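Local coordinates for protein male-specific lethal-3 (Drosophila melanogaster, PDB 3M9Q), which reads trimethylated histone H3 tails through its chromodomain, as a subunit of the MSL acetyltransferase complex that doubles X-linked transcription in males, at residues R74-A78 with T79-K83. The protein carries 1 engineered substitution. Numbering follows the deposited sequence.
Sequences RAVRA and TVLLK. Engineered in segment 74-78: Ala75 (natural residue Cys).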
loop_
_atom_site.group_PDB
_atom_site.type_symbol
_atom_site.label_atom_id
_atom_site.label_comp_id
_atom_site.label_asym_id
_atom_site.label_seq_id
_atom_site.Cartn_x
_atom_site.Cartn_y
_atom_site.Cartn_z
ATOM N N ARG A 74 -7.666 2.589 -5.301
ATOM C CA ARG A 74 -7.649 3.525 -4.154
ATOM C C ARG A 74 -6.301 4.237 -4.034
ATOM O O ARG A 74 -5.279 3.670 -4.376
ATOM C CB ARG A 74 -7.870 2.757 -2.831
ATOM C CG ARG A 74 -9.233 2.142 -2.605
ATOM C CD ARG A 74 -9.237 1.357 -1.295
ATOM N NE ARG A 74 -8.253 1.867 -0.342
ATOM C CZ ARG A 74 -7.397 1.114 0.346
ATOM N NH1 ARG A 74 -7.395 -0.208 0.228
ATOM N NH2 ARG A 74 -6.548 1.694 1.177
ATOM N N ALA A 75 -6.320 5.457 -3.504
ATOM C CA ALA A 75 -5.102 6.187 -3.124
ATOM C C ALA A 75 -4.790 5.987 -1.648
ATOM O O ALA A 75 -5.652 6.159 -0.789
ATOM C CB ALA A 75 -5.243 7.678 -3.439
ATOM N N VAL A 76 -3.546 5.623 -1.372
ATOM C CA VAL A 76 -3.068 5.349 -0.014
ATOM C C VAL A 76 -1.745 6.037 0.291
ATOM O O VAL A 76 -1.060 6.536 -0.599
ATOM C CB VAL A 76 -2.888 3.825 0.235
ATOM C CG1 VAL A 76 -4.183 3.071 -0.022
ATOM C CG2 VAL A 76 -1.757 3.253 -0.622
ATOM N N ARG A 77 -1.409 6.057 1.573
ATOM C CA ARG A 77 -0.126 6.587 2.060
ATOM C C ARG A 77 0.921 5.475 2.144
ATOM O O ARG A 77 0.598 4.292 2.168
ATOM C CB ARG A 77 -0.292 7.257 3.430
ATOM C CG ARG A 77 -1.180 8.495 3.423
ATOM C CD ARG A 77 -0.545 9.666 2.676
ATOM N NE ARG A 77 0.594 10.226 3.395
ATOM C CZ ARG A 77 0.506 11.197 4.294
ATOM N NH1 ARG A 77 -0.675 11.725 4.573
ATOM N NH2 ARG A 77 1.595 11.650 4.900
ATOM N N ALA A 78 2.181 5.868 2.187
ATOM C CA ALA A 78 3.284 4.908 2.158
ATOM C C ALA A 78 3.233 3.956 3.336
ATOM O O ALA A 78 3.721 2.824 3.280
ATOM C CB ALA A 78 4.649 5.637 2.133
ATOM N N THR A 79 2.624 4.407 4.416
ATOM C CA THR A 79 2.683 3.660 5.672
ATOM C C THR A 79 1.991 2.302 5.572
ATOM O O THR A 79 2.289 1.388 6.336
ATOM C CB THR A 79 2.054 4.453 6.818
ATOM O OG1 THR A 79 0.695 4.748 6.495
ATOM C CG2 THR A 79 2.791 5.750 7.031
ATOM N N VAL A 80 1.071 2.164 4.629
ATOM C CA VAL A 80 0.323 0.906 4.510
ATOM C C VAL A 80 0.890 -0.010 3.433
ATOM O O VAL A 80 0.359 -1.093 3.190
ATOM C CB VAL A 80 -1.188 1.140 4.281
ATOM C CG1 VAL A 80 -1.774 1.989 5.416
ATOM C CG2 VAL A 80 -1.462 1.776 2.926
ATOM N N LEU A 81 1.986 0.424 2.825
ATOM C CA LEU A 81 2.623 -0.324 1.730
ATOM C C LEU A 81 3.916 -0.993 2.163
ATOM O O LEU A 81 4.674 -0.467 2.981
ATOM C CB LEU A 81 2.897 0.612 0.551
ATOM C CG LEU A 81 1.662 1.236 -0.092
ATOM C CD1 LEU A 81 2.084 2.108 -1.277
ATOM C CD2 LEU A 81 0.676 0.159 -0.506
ATOM N N LEU A 82 4.156 -2.167 1.596
ATOM C CA LEU A 82 5.401 -2.910 1.770
ATOM C C LEU A 82 6.006 -3.266 0.431
ATOM O O LEU A 82 5.301 -3.580 -0.522
ATOM C CB LEU A 82 5.160 -4.203 2.545
ATOM C CG LEU A 82 4.726 -4.090 4.006
ATOM C CD1 LEU A 82 4.378 -5.460 4.572
ATOM C CD2 LEU A 82 5.790 -3.407 4.860
ATOM N N LYS A 83 7.328 -3.257 0.394
ATOM C CA LYS A 83 8.078 -3.748 -0.762
ATOM C C LYS A 83 7.833 -5.238 -0.993
ATOM O O LYS A 83 7.625 -5.999 -0.057
ATOM C CB LYS A 83 9.572 -3.494 -0.564
ATOM C CG LYS A 83 9.969 -2.023 -0.579
ATOM C CD LYS A 83 9.940 -1.464 -1.976
ATOM C CE LYS A 83 10.239 0.023 -2.017
ATOM N NZ LYS A 83 10.312 0.498 -3.420
#
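A single turn of 3-10 helix at Ala78-Val80 joins strands 74-76 and 81-83, the two outermost strands of the curved antiparallel sheet of the MSL3 chromodomain, and folds Val76 against Val80 and Leu81. Two successive i to i+3 backbone bonds make the turn: Val80 N donates to Arg77 O at 3.3 Å, and Leu81 N to Ala78 O at 3.0 Å. Both are fairly straight at the hydrogen (167° and 160°). At the two ends of the turn the strands go separate ways, the backbone of Val76 pairing with Tyr61 of strand 57-65 and that of Leu82 with Leu27 of strand 25-29. Inside the bend, the buried Val76 reaches toward the following strand: its CG2 lies 3.9 Å from Leu81 CD2, and the two side chains meet at a slant. With CG anti to its own carbonyl carbon (chi1 -63°), Leu81 holds CG and both methyls close to Val76 CG2. It also touches Tyr61, Val26, Cys28 and Phe20. An alanine in place of Leu81 would lack CG and both methyls and would probably open a gap between Val76 and these residues in the core. Arg77 instead leads outward on a chain bent at chi2 and chi3 to a salt bridge with Glu16. Val80 CG2 packs beside the turn, 3.3 Å from Arg77 O and 3.7 Å from Val76 CB.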